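Protein-tyrosine-phosphatase (Shewanella sp., PDB 2Z72) catalyses the removal of phosphate from phosphotyrosine in proteins, probably at a two-zinc centre of the calcineurin-like phosphoesterase kind. Local coordinates at residues 68-73 against 199-204; 100-105 against 134-139; 106-111 against 140-145; 128-133 against 185-190. All coordinates share one frame; numbering follows the deposited sequence. Where two conformers were deposited one is given.

Contact 1. Residues 68-73 against 199-204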
loop_
_atom_site.group_PDB
_atom_site.type_symbol
_atom_site.label_atom_id
_atom_site.label_comp_id
_atom_site.label_asym_id
_atom_site.label_seq_id
_atom_site.Cartn_x
_atom_site.Cartn_y
_atom_site.Cartn_z
ATOM N N LEU A 68 -14.492 12.821 5.101
ATOM C CA LEU A 68 -15.779 13.194 4.558
ATOM C C LEU A 68 -15.596 14.113 3.370
ATOM O O LEU A 68 -14.651 14.916 3.325
ATOM C CB LEU A 68 -16.524 14.074 5.539
ATOM C CG LEU A 68 -16.936 13.704 6.944
ATOM C CD1 LEU A 68 -17.653 14.842 7.710
ATOM C CD2 LEU A 68 -17.810 12.489 6.760
ATOM N N GLY A 69 -16.544 14.067 2.452
ATOM C CA GLY A 69 -16.617 15.051 1.398
ATOM C C GLY A 69 -15.548 15.036 0.346
ATOM O O GLY A 69 -15.225 16.054 -0.248
ATOM N N ILE A 70 -14.988 13.859 0.098
ATOM C CA ILE A 70 -13.900 13.725 -0.896
ATOM C C ILE A 70 -14.496 13.461 -2.276
ATOM O O ILE A 70 -15.144 12.427 -2.523
ATOM C CB ILE A 70 -12.897 12.643 -0.458
ATOM C CG1 ILE A 70 -12.353 12.890 0.960
ATOM C CG2 ILE A 70 -11.777 12.553 -1.466
ATOM C CD1 ILE A 70 -11.802 14.258 1.254
ATOM N N LYS A 71 -14.271 14.393 -3.182
ATOM C CA LYS A 71 -14.937 14.350 -4.484
ATOM C C LYS A 71 -14.489 13.186 -5.353
ATOM O O LYS A 71 -15.312 12.605 -6.057
ATOM C CB LYS A 71 -14.787 15.686 -5.224
ATOM C CG LYS A 71 -15.574 16.823 -4.517
ATOM C CD LYS A 71 -15.471 18.146 -5.198
ATOM C CE LYS A 71 -16.196 19.288 -4.437
ATOM N NZ LYS A 71 -15.961 19.281 -2.954
ATOM N N LYS A 72 -13.182 12.850 -5.318
ATOM C CA LYS A 72 -12.727 11.799 -6.271
ATOM C C LYS A 72 -11.688 10.948 -5.587
ATOM O O LYS A 72 -10.786 11.483 -4.924
ATOM C CB LYS A 72 -12.364 12.385 -7.592
ATOM C CG LYS A 72 -11.133 12.974 -7.854
ATOM C CD LYS A 72 -10.850 13.546 -9.242
ATOM C CE LYS A 72 -9.502 14.246 -9.016
ATOM N NZ LYS A 72 -9.096 14.998 -10.201
ATOM N N VAL A 73 -11.832 9.677 -5.783
ATOM C CA VAL A 73 -10.933 8.682 -5.164
ATOM C C VAL A 73 -10.550 7.680 -6.257
ATOM O O VAL A 73 -11.404 7.274 -7.049
ATOM C CB VAL A 73 -11.636 7.948 -4.003
ATOM C CG1 VAL A 73 -10.679 6.941 -3.322
ATOM C CG2 VAL A 73 -12.140 8.909 -2.941
ATOM N N LYS A 199 -11.793 4.932 6.167
ATOM C CA LYS A 199 -13.130 5.207 5.648
ATOM C C LYS A 199 -13.096 6.529 4.925
ATOM O O LYS A 199 -12.635 7.523 5.477
ATOM C CB LYS A 199 -14.117 5.274 6.828
ATOM C CG LYS A 199 -15.582 5.412 6.412
ATOM C CD LYS A 199 -16.495 5.452 7.697
ATOM C CE LYS A 199 -17.920 5.813 7.411
ATOM N NZ LYS A 199 -18.584 5.956 8.726
ATOM N N ILE A 200 -13.498 6.549 3.667
ATOM C CA ILE A 200 -13.624 7.778 2.920
ATOM C C ILE A 200 -15.061 7.822 2.393
ATOM O O ILE A 200 -15.509 6.937 1.680
ATOM C CB ILE A 200 -12.630 7.897 1.744
ATOM C CG1 ILE A 200 -11.197 7.748 2.199
ATOM C CG2 ILE A 200 -12.872 9.193 0.982
ATOM C CD1 ILE A 200 -10.177 7.789 1.064
ATOM N N ASN A 201 -15.792 8.856 2.777
ATOM C CA ASN A 201 -17.210 8.989 2.361
ATOM C C ASN A 201 -17.924 7.732 2.861
ATOM O O ASN A 201 -17.813 7.409 4.049
ATOM C CB ASN A 201 -17.352 9.243 0.857
ATOM C CG ASN A 201 -16.507 10.413 0.377
ATOM O OD1 ASN A 201 -16.267 11.378 1.108
ATOM N ND2 ASN A 201 -16.143 10.320 -0.916
ATOM N N ASP A 202 -18.665 7.062 1.996
ATOM C CA ASP A 202 -19.454 5.899 2.319
ATOM C C ASP A 202 -18.750 4.606 1.925
ATOM O O ASP A 202 -19.400 3.607 1.646
ATOM C CB ASP A 202 -20.811 6.048 1.647
ATOM C CG ASP A 202 -20.730 6.086 0.140
ATOM O OD1 ASP A 202 -21.739 5.724 -0.534
ATOM O OD2 ASP A 202 -19.693 6.471 -0.420
ATOM N N VAL A 203 -17.395 4.596 1.968
ATOM C CA VAL A 203 -16.624 3.434 1.538
ATOM C C VAL A 203 -15.555 3.120 2.578
ATOM O O VAL A 203 -14.852 4.022 3.064
ATOM C CB VAL A 203 -15.978 3.681 0.164
ATOM C CG1 VAL A 203 -15.239 2.447 -0.311
ATOM C CG2 VAL A 203 -17.011 4.133 -0.852
ATOM N N LEU A 204 -15.424 1.853 2.908
ATOM C CA LEU A 204 -14.363 1.340 3.807
ATOM C C LEU A 204 -13.295 0.653 2.974
ATOM O O LEU A 204 -13.643 -0.093 2.058
ATOM C CB LEU A 204 -14.962 0.375 4.816
ATOM C CG LEU A 204 -14.177 0.136 6.129
ATOM C CD1 LEU A 204 -14.213 1.362 7.014
ATOM C CD2 LEU A 204 -14.785 -1.055 6.861
#
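Leu68 and Asn201 bring their CA atoms to 5.0 Å of each other where the loop into strand 72-76 passes the tip of a beta hairpin. In this hairpin a type II' turn from Ile200 to Val203 joins strands 197-200 and 203-206. The turn is closed by backbone bonds in both directions between Ile200 and Val203.

The polar part rests on one amide. Asn201 CG lies beside its own backbone N, chi1 -52°, and the side chain crosses that of Ile70 at about a right angle. Both ends of the amide grip the backbone of Ile70. Ile70 N gives a bond of 3.0 Å to Asn201 OD1, in the carbonyl plane and on a lone pair. Asn201 ND2 gives a bond of 2.8 Å to Ile70 O, which also receives it on a lone pair. This pair of bonds holds the turn of the amide about chi2.

The apolar part lies beside it, on buried Ile200. Strand 108-111 adds Val110 to this patch. Val73 and Ile200 reach toward each other tip to tip, CG2 to CG2 at 4.0 Å. The CG2 methyl of Ile200 also meets Ile70 CG1 at 3.7 Å.

Contact 2. Residues 100-105 against 134-139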
loop_
_atom_site.group_PDB
_atom_site.type_symbol
_atom_site.label_atom_id
_atom_site.label_comp_id
_atom_site.label_asym_id
_atom_site.label_seq_id
_atom_site.Cartn_x
_atom_site.Cartn_y
_atom_site.Cartn_z
ATOM N N GLY A 100 5.621 11.927 -14.962
ATOM C CA GLY A 100 5.506 10.902 -13.922
ATOM C C GLY A 100 5.038 11.384 -12.551
ATOM O O GLY A 100 5.161 10.651 -11.548
ATOM N N ASN A 101 4.534 12.615 -12.511
ATOM C CA ASN A 101 4.231 13.269 -11.255
ATOM C C ASN A 101 2.701 13.236 -11.063
ATOM O O ASN A 101 1.925 13.199 -12.029
ATOM C CB ASN A 101 4.741 14.710 -11.305
ATOM C CG ASN A 101 6.271 14.709 -11.431
ATOM O OD1 ASN A 101 6.933 13.891 -10.816
ATOM N ND2 ASN A 101 6.751 15.630 -12.201
ATOM N N TRP A 102 2.285 13.337 -9.813
ATOM C CA TRP A 102 0.878 13.396 -9.444
ATOM C C TRP A 102 0.131 14.425 -10.348
ATOM O O TRP A 102 0.570 15.597 -10.452
ATOM C CB TRP A 102 0.704 13.866 -8.041
ATOM C CG TRP A 102 -0.649 14.003 -7.440
ATOM C CD1 TRP A 102 -1.342 15.203 -7.330
ATOM C CD2 TRP A 102 -1.467 13.008 -6.859
ATOM N NE1 TRP A 102 -2.523 14.952 -6.707
ATOM C CE2 TRP A 102 -2.647 13.637 -6.395
ATOM C CE3 TRP A 102 -1.362 11.648 -6.663
ATOM C CZ2 TRP A 102 -3.642 12.920 -5.761
ATOM C CZ3 TRP A 102 -2.342 10.921 -6.023
ATOM C CH2 TRP A 102 -3.485 11.584 -5.573
ATOM N N ALA A 103 -1.005 13.979 -10.910
ATOM C CA ALA A 103 -1.818 14.789 -11.756
ATOM C C ALA A 103 -3.284 14.675 -11.346
ATOM O O ALA A 103 -4.165 15.002 -12.133
ATOM C CB ALA A 103 -1.655 14.392 -13.239
ATOM N N PHE A 104 -3.550 14.202 -10.155
ATOM C CA PHE A 104 -4.908 13.891 -9.715
ATOM C C PHE A 104 -5.496 14.972 -8.842
ATOM O O PHE A 104 -6.566 14.778 -8.272
ATOM C CB PHE A 104 -4.898 12.489 -9.064
ATOM C CG PHE A 104 -6.232 11.793 -8.982
ATOM C CD1 PHE A 104 -7.022 11.581 -10.092
ATOM C CD2 PHE A 104 -6.675 11.299 -7.745
ATOM C CE1 PHE A 104 -8.252 10.914 -9.960
ATOM C CE2 PHE A 104 -7.889 10.661 -7.618
ATOM C CZ PHE A 104 -8.693 10.425 -8.750
ATOM N N GLY A 105 -4.826 16.126 -8.780
ATOM C CA GLY A 105 -5.444 17.263 -8.112
ATOM C C GLY A 105 -5.699 17.016 -6.631
ATOM O O GLY A 105 -4.819 16.529 -5.930
ATOM N N GLN A 134 3.989 12.940 -1.164
ATOM C CA GLN A 134 4.321 14.332 -1.026
ATOM C C GLN A 134 3.662 15.176 -2.111
ATOM O O GLN A 134 3.105 16.245 -1.809
ATOM C CB GLN A 134 5.837 14.537 -1.010
ATOM C CG GLN A 134 6.189 16.010 -0.828
ATOM C CD GLN A 134 5.783 16.580 0.541
ATOM O OE1 GLN A 134 6.383 16.285 1.545
ATOM N NE2 GLN A 134 4.769 17.398 0.641
ATOM N N GLN A 135 3.718 14.731 -3.365
ATOM C CA GLN A 135 3.138 15.506 -4.431
ATOM C C GLN A 135 1.610 15.674 -4.285
ATOM O O GLN A 135 1.090 16.749 -4.579
ATOM C CB GLN A 135 3.449 14.855 -5.787
ATOM C CG GLN A 135 4.938 14.916 -6.143
ATOM C CD GLN A 135 5.232 14.177 -7.427
ATOM O OE1 GLN A 135 4.442 13.337 -7.866
ATOM N NE2 GLN A 135 6.365 14.497 -8.054
ATOM N N ALA A 136 0.947 14.602 -3.852
ATOM C CA ALA A 136 -0.500 14.664 -3.664
ATOM C C ALA A 136 -0.809 15.717 -2.579
ATOM O O ALA A 136 -1.672 16.559 -2.771
ATOM C CB ALA A 136 -1.058 13.323 -3.319
ATOM N N ARG A 137 -0.078 15.666 -1.479
ATOM C CA ARG A 137 -0.278 16.650 -0.426
ATOM C C ARG A 137 -0.083 18.047 -0.934
ATOM O O ARG A 137 -0.867 18.946 -0.633
ATOM C CB ARG A 137 0.642 16.315 0.777
ATOM C CG ARG A 137 0.412 17.185 1.975
ATOM C CD ARG A 137 1.114 16.693 3.211
ATOM N NE ARG A 137 1.080 17.663 4.299
ATOM C CZ ARG A 137 1.313 17.352 5.559
ATOM N NH1 ARG A 137 1.550 16.107 5.944
ATOM N NH2 ARG A 137 1.295 18.279 6.512
ATOM N N ASP A 138 0.976 18.283 -1.708
ATOM C CA ASP A 138 1.234 19.622 -2.251
ATOM C C ASP A 138 0.111 20.088 -3.135
ATOM O O ASP A 138 -0.096 21.312 -3.242
ATOM C CB ASP A 138 2.531 19.628 -3.055
ATOM C CG ASP A 138 3.747 19.514 -2.116
ATOM O OD1 ASP A 138 4.831 19.179 -2.704
ATOM O OD2 ASP A 138 3.707 19.701 -0.909
ATOM N N ALA A 139 -0.596 19.215 -3.826
ATOM C CA ALA A 139 -1.743 19.531 -4.673
ATOM C C ALA A 139 -3.033 19.628 -3.883
ATOM O O ALA A 139 -4.077 19.915 -4.515
ATOM C CB ALA A 139 -1.824 18.448 -5.727
HETATM O O HOH W 1 5.806 11.092 -8.784
#
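Gln135, near the end of helix 122-138, binds two successive residues of the loop 100-105 through its side-chain amide. Its chain runs extended beyond CG and puts both amide ends at the loop. Trp102 N donates to Gln135 OE1 at 2.9 Å, and the bond is nearly straight at 172°. The donor lies above the carbonyl plane of the glutamine. Gln135 NE2 donates to Asn101 OD1 at 2.9 Å, close to its own amide plane. Here too the donor stands above the acceptor's carbonyl plane; the two amide planes are 89° apart. The backbone N of Asn101 is bound by Asp97 OD2. A water lies within hydrogen-bonding distance of both Gly100 O, 2.9 Å, and Gln135 OE1, 2.8 Å.

Trp102 CG is anti to the backbone N, chi1 -180°, which sets the start of the indole near Ala136 CA. Trp102 NE1 donates to Gly105 O at 2.9 Å, with that oxygen in the ring plane. The ring is held from both faces. Ala136 CB sits 3.4 Å from the centroid of the six-membered ring of Trp102, over its face, a CH-pi contact. Phe104 CB lies on the opposite face, offset toward the rim. Ala139 CB meets Trp102 CD1 at 3.7 Å.

An alanine at Trp102 would probably leave Gly105 O without its indole donor and open a gap between Ala136 CB and Phe104 CB.

The arrangement belongs to a beta-alpha-beta unit: the loop leading into its first strand, 108-111, packs on the last turns of its crossover helix.

Contact 3. Residues 106-111 against 140-145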
loop_
_atom_site.group_PDB
_atom_site.type_symbol
_atom_site.label_atom_id
_atom_site.label_comp_id
_atom_site.label_asym_id
_atom_site.label_seq_id
_atom_site.Cartn_x
_atom_site.Cartn_y
_atom_site.Cartn_z
ATOM N N GLU A 106 -6.902 17.373 -6.203
ATOM C CA GLU A 106 -7.318 17.209 -4.842
ATOM C C GLU A 106 -7.924 15.831 -4.616
ATOM O O GLU A 106 -8.487 15.552 -3.543
ATOM C CB GLU A 106 -8.325 18.280 -4.414
ATOM C CG GLU A 106 -7.718 19.677 -4.532
ATOM C CD GLU A 106 -8.609 20.762 -3.992
ATOM O OE1 GLU A 106 -8.086 21.863 -3.776
ATOM O OE2 GLU A 106 -9.801 20.453 -3.805
ATOM N N GLY A 107 -7.810 14.940 -5.648
ATOM C CA GLY A 107 -8.259 13.578 -5.453
ATOM C C GLY A 107 -7.461 12.857 -4.384
ATOM O O GLY A 107 -6.345 13.267 -4.013
ATOM N N HIS A 108 -8.024 11.731 -3.902
ATOM C CA HIS A 108 -7.363 10.812 -3.010
ATOM C C HIS A 108 -7.095 9.507 -3.711
ATOM O O HIS A 108 -7.942 8.988 -4.413
ATOM C CB HIS A 108 -8.172 10.559 -1.742
ATOM C CG HIS A 108 -8.250 11.761 -0.852
ATOM N ND1 HIS A 108 -8.429 11.561 0.511
ATOM C CD2 HIS A 108 -8.190 13.070 -1.069
ATOM C CE1 HIS A 108 -8.471 12.772 1.081
ATOM N NE2 HIS A 108 -8.329 13.695 0.171
ATOM N N MET A 109 -5.889 8.952 -3.505
ATOM C CA MET A 109 -5.567 7.618 -3.913
ATOM C C MET A 109 -5.534 6.714 -2.690
ATOM O O MET A 109 -4.921 7.100 -1.691
ATOM C CB MET A 109 -4.154 7.586 -4.573
ATOM C CG MET A 109 -3.667 6.191 -4.835
ATOM S SD MET A 109 -2.030 6.126 -5.611
ATOM C CE MET A 109 -2.393 6.649 -7.228
ATOM N N VAL A 110 -6.133 5.539 -2.757
ATOM C CA VAL A 110 -6.012 4.548 -1.708
ATOM C C VAL A 110 -5.290 3.347 -2.334
ATOM O O VAL A 110 -5.833 2.697 -3.221
ATOM C CB VAL A 110 -7.339 4.091 -1.112
ATOM C CG1 VAL A 110 -7.082 3.217 0.087
ATOM C CG2 VAL A 110 -8.204 5.303 -0.715
ATOM N N MET A 111 -4.083 3.099 -1.878
ATOM C CA MET A 111 -3.370 1.873 -2.273
ATOM C C MET A 111 -3.461 0.921 -1.100
ATOM O O MET A 111 -2.836 1.132 -0.066
ATOM C CB MET A 111 -1.903 2.203 -2.633
ATOM C CG MET A 111 -1.131 0.911 -2.954
ATOM S SD MET A 111 0.478 1.199 -3.720
ATOM C CE MET A 111 -0.001 1.739 -5.349
ATOM N N GLY A 140 -3.032 19.391 -2.580
ATOM C CA GLY A 140 -4.315 19.383 -1.896
ATOM C C GLY A 140 -5.095 18.088 -1.902
ATOM O O GLY A 140 -6.220 18.053 -1.448
ATOM N N GLY A 141 -4.473 17.029 -2.432
ATOM C CA GLY A 141 -5.017 15.684 -2.420
ATOM C C GLY A 141 -4.273 14.843 -1.391
ATOM O O GLY A 141 -3.587 15.350 -0.500
ATOM N N MET A 142 -4.420 13.527 -1.555
ATOM C CA MET A 142 -3.793 12.624 -0.609
ATOM C C MET A 142 -3.506 11.287 -1.250
ATOM O O MET A 142 -4.342 10.786 -2.022
ATOM C CB MET A 142 -4.650 12.320 0.630
ATOM C CG MET A 142 -4.877 13.474 1.575
ATOM S SD MET A 142 -5.722 13.008 3.094
ATOM C CE MET A 142 -4.299 12.400 4.043
ATOM N N VAL A 143 -2.377 10.668 -0.844
ATOM C CA VAL A 143 -2.205 9.244 -1.013
ATOM C C VAL A 143 -2.349 8.595 0.353
ATOM O O VAL A 143 -1.684 8.973 1.323
ATOM C CB VAL A 143 -0.775 8.929 -1.547
ATOM C CG1 VAL A 143 -0.490 7.443 -1.505
ATOM C CG2 VAL A 143 -0.586 9.512 -2.933
ATOM N N HIS A 144 -3.231 7.618 0.419
ATOM C CA HIS A 144 -3.411 6.740 1.548
ATOM C C HIS A 144 -2.750 5.417 1.191
ATOM O O HIS A 144 -3.302 4.603 0.465
ATOM C CB HIS A 144 -4.890 6.470 1.839
ATOM C CG HIS A 144 -5.680 7.709 2.037
ATOM N ND1 HIS A 144 -5.804 8.352 3.269
ATOM C CD2 HIS A 144 -6.419 8.420 1.146
ATOM C CE1 HIS A 144 -6.583 9.360 3.058
ATOM N NE2 HIS A 144 -6.974 9.481 1.781
ATOM N N LEU A 145 -1.516 5.217 1.710
ATOM C CA LEU A 145 -0.880 3.919 1.550
ATOM C C LEU A 145 -1.251 3.103 2.774
ATOM O O LEU A 145 -0.856 3.471 3.888
ATOM C CB LEU A 145 0.624 4.035 1.492
ATOM C CG LEU A 145 1.383 2.703 1.446
ATOM C CD1 LEU A 145 0.917 1.807 0.297
ATOM C CD2 LEU A 145 2.861 2.962 1.373
HETATM O O HOH W 2 -8.450 16.487 -0.967
#
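His108 pairs with Met142, and Met111 with Leu145, in two parallel neighbouring strands whose directions differ by 12°. Strands 108-111 and 142-145 are the two strands of a beta-alpha-beta unit with helix 122-138 as its crossover. Both lead toward the metal site: Asp114 and Asn149, shortly after them in the chain, bind zinc.

Backbone bonds come first. Met142 N donates to Gly107 O, Met109 N to Met142 O, His144 N to Met109 O and Met111 N to His144 O. Gly141 passes close to the loop, and a side chain there would clash with Gly107 O.

Apolar contacts lie on the face of Met109, Val143, Met111 and Leu145, toward helix 122-138. Met111 and Leu145 lie side by side, CG to CD1 at 3.9 Å.

On the other face stand the histidines. Met142 CB lies over the centre of the His108 ring, 3.8 Å from its centroid, a CH-pi contact. His108 ND1 and His144 NE2 share a hydrogen bond of 2.8 Å, nearly straight at 173°, in which either could donate. At the other ring nitrogen, in the ring plane, a water lies 3.0 Å from His108 NE2 and donates to Glu106 O and Gly140 O.

Contact 4. Residues 128-133 against 185-190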
loop_
_atom_site.group_PDB
_atom_site.type_symbol
_atom_site.label_atom_id
_atom_site.label_comp_id
_atom_site.label_asym_id
_atom_site.label_seq_id
_atom_site.Cartn_x
_atom_site.Cartn_y
_atom_site.Cartn_z
ATOM N N PHE A 128 8.665 5.696 -5.444
ATOM C CA PHE A 128 7.668 6.331 -6.248
ATOM C C PHE A 128 6.476 6.709 -5.376
ATOM O O PHE A 128 5.975 7.840 -5.480
ATOM C CB PHE A 128 7.233 5.412 -7.397
ATOM C CG PHE A 128 6.024 5.926 -8.148
ATOM C CD1 PHE A 128 6.099 6.995 -9.012
ATOM C CD2 PHE A 128 4.809 5.316 -7.958
ATOM C CE1 PHE A 128 4.982 7.464 -9.674
ATOM C CE2 PHE A 128 3.682 5.789 -8.622
ATOM C CZ PHE A 128 3.764 6.850 -9.505
ATOM N N MET A 129 6.014 5.800 -4.549
ATOM C CA MET A 129 4.839 6.086 -3.699
ATOM C C MET A 129 5.156 7.135 -2.653
ATOM O O MET A 129 4.250 7.911 -2.306
ATOM C CB MET A 129 4.303 4.799 -3.104
ATOM C CG MET A 129 3.650 3.839 -4.082
ATOM S SD MET A 129 2.345 4.566 -5.084
ATOM C CE MET A 129 1.189 5.011 -3.798
ATOM N N TYR A 130 6.388 7.180 -2.153
ATOM C CA TYR A 130 6.810 8.217 -1.210
ATOM C C TYR A 130 6.712 9.583 -1.890
ATOM O O TYR A 130 6.152 10.545 -1.377
ATOM C CB TYR A 130 8.190 7.850 -0.757
ATOM C CG TYR A 130 8.889 8.739 0.249
ATOM C CD1 TYR A 130 9.435 9.953 -0.136
ATOM C CD2 TYR A 130 9.040 8.387 1.570
ATOM C CE1 TYR A 130 10.084 10.787 0.754
ATOM C CE2 TYR A 130 9.718 9.176 2.483
ATOM C CZ TYR A 130 10.241 10.374 2.051
ATOM O OH TYR A 130 10.949 11.226 2.899
ATOM N N GLN A 131 7.301 9.696 -3.088
ATOM C CA GLN A 131 7.226 10.947 -3.832
ATOM C C GLN A 131 5.765 11.297 -4.128
ATOM O O GLN A 131 5.365 12.465 -3.983
ATOM C CB GLN A 131 8.048 10.830 -5.124
ATOM C CG GLN A 131 7.965 12.031 -6.005
ATOM C CD GLN A 131 9.002 11.883 -7.099
ATOM O OE1 GLN A 131 8.646 11.446 -8.207
ATOM N NE2 GLN A 131 10.248 12.213 -6.836
ATOM N N LEU A 132 4.954 10.325 -4.532
ATOM C CA LEU A 132 3.555 10.624 -4.878
ATOM C C LEU A 132 2.826 11.124 -3.657
ATOM O O LEU A 132 1.948 12.018 -3.764
ATOM C CB LEU A 132 2.967 9.331 -5.447
ATOM C CG LEU A 132 1.752 9.611 -6.300
ATOM C CD1 LEU A 132 2.183 10.167 -7.676
ATOM C CD2 LEU A 132 0.936 8.358 -6.497
ATOM N N ASP A 133 3.103 10.559 -2.484
ATOM C CA ASP A 133 2.495 11.000 -1.219
ATOM C C ASP A 133 2.737 12.481 -1.041
ATOM O O ASP A 133 1.812 13.282 -0.785
ATOM C CB ASP A 133 3.088 10.098 -0.136
ATOM C CG ASP A 133 2.514 10.121 1.271
ATOM O OD1 ASP A 133 1.603 10.950 1.557
ATOM O OD2 ASP A 133 3.010 9.317 2.087
ATOM N N THR A 185 15.206 3.428 9.447
ATOM C CA THR A 185 15.240 3.723 8.055
ATOM C C THR A 185 14.148 4.709 7.662
ATOM O O THR A 185 13.042 4.713 8.260
ATOM C CB THR A 185 15.128 2.460 7.151
ATOM O OG1 THR A 185 13.813 1.957 7.188
ATOM C CG2 THR A 185 16.169 1.402 7.585
ATOM N N GLU A 186 14.390 5.518 6.648
ATOM C CA GLU A 186 13.408 6.454 6.136
ATOM C C GLU A 186 12.118 5.758 5.724
ATOM O O GLU A 186 11.008 6.155 6.133
ATOM C CB GLU A 186 13.979 7.232 4.955
ATOM C CG GLU A 186 13.078 8.322 4.400
ATOM C CD GLU A 186 12.856 9.488 5.330
ATOM O OE1 GLU A 186 11.894 10.256 5.116
ATOM O OE2 GLU A 186 13.589 9.624 6.326
ATOM N N ILE A 187 12.234 4.725 4.898
ATOM C CA ILE A 187 11.048 3.982 4.438
ATOM C C ILE A 187 10.353 3.332 5.626
ATOM O O ILE A 187 9.115 3.350 5.684
ATOM C CB ILE A 187 11.406 3.000 3.330
ATOM C CG1 ILE A 187 11.874 3.691 2.054
ATOM C CG2 ILE A 187 10.230 2.058 3.061
ATOM C CD1 ILE A 187 10.861 4.578 1.377
ATOM N N GLY A 188 11.098 2.760 6.543
ATOM C CA GLY A 188 10.490 2.135 7.683
ATOM C C GLY A 188 9.751 3.124 8.521
ATOM O O GLY A 188 8.679 2.778 9.084
ATOM N N GLN A 189 10.252 4.328 8.729
ATOM C CA GLN A 189 9.590 5.367 9.500
ATOM C C GLN A 189 8.305 5.792 8.790
ATOM O O GLN A 189 7.237 5.942 9.434
ATOM C CB GLN A 189 10.534 6.559 9.656
ATOM C CG GLN A 189 11.698 6.258 10.568
ATOM C CD GLN A 189 12.863 7.190 10.390
ATOM O OE1 GLN A 189 12.805 8.219 9.768
ATOM N NE2 GLN A 189 13.988 6.773 10.986
ATOM N N TRP A 190 8.380 5.988 7.491
ATOM C CA TRP A 190 7.222 6.331 6.680
ATOM C C TRP A 190 6.157 5.271 6.791
ATOM O O TRP A 190 4.960 5.563 7.077
ATOM C CB TRP A 190 7.675 6.516 5.279
ATOM C CG TRP A 190 6.692 6.797 4.203
ATOM C CD1 TRP A 190 5.835 7.831 4.021
ATOM C CD2 TRP A 190 6.533 5.975 3.026
ATOM N NE1 TRP A 190 5.132 7.723 2.848
ATOM C CE2 TRP A 190 5.556 6.588 2.231
ATOM C CE3 TRP A 190 7.109 4.800 2.608
ATOM C CZ2 TRP A 190 5.142 6.054 1.002
ATOM C CZ3 TRP A 190 6.714 4.269 1.389
ATOM C CH2 TRP A 190 5.750 4.888 0.608
#
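Tyr130 turns the edge of its ring to the face of Trp190. The Tyr130 ring and the five-membered ring of Trp190 have their centroids 4.9 Å apart and their planes at 61°. Tyr130 CD2 does the touching, 3.8 Å from Trp190 CD2. Further along the same indole, Tyr130 CB lies over the six-membered ring in a CH-pi contact.

Trp190 NE1 donates to Asp133 OD2 at 2.8 Å and 170°. The bond lies near the ring plane and uses the anti lone pair of that oxygen. Lys194 forms a salt bridge to the same oxygen.

The contact joins the crossover helix 122-138 of the beta-alpha-beta unit to the start of helix 186-192, which is N-capped by Thr185. An alanine at Trp190 would probably leave Asp133 OD2 without its indole donor and open a gap beside the Tyr130 ring.

Tyr130 and Glu186 cross at about a right angle. Tyr130 OH donates to Glu186 OE1 at 2.6 Å, on the anti side of the carboxylate. The other oxygen, OE2, is held by Lys60 and Thr15. Ile187 CD1 approaches Tyr130 CD2 at 4.2 Å.

How the contacts relate
Contacts 3 and 4 are buried, while contacts 1 and 2 are only partly buried. Contacts 2, 3 and 4 all hold the same beta-alpha-beta unit. Contact 3 pairs its strands. Contacts 2 and 4 bind its helix to a loop and to a second helix. Contact 1 touches contact 3 through the neighbouring strands 72-76 and 108-111. The chemistry follows the place. Side-chain amides bind backbone in contacts 1 and 2. Contact 3 combines backbone pairing, a histidine pair on one face and apolar side chains on the other. Contact 4 sets acids against aromatic donors. Contacts 3 and 4 meet at Leu145 and Trp190, and Trp102 of contact 2 packs on Leu132.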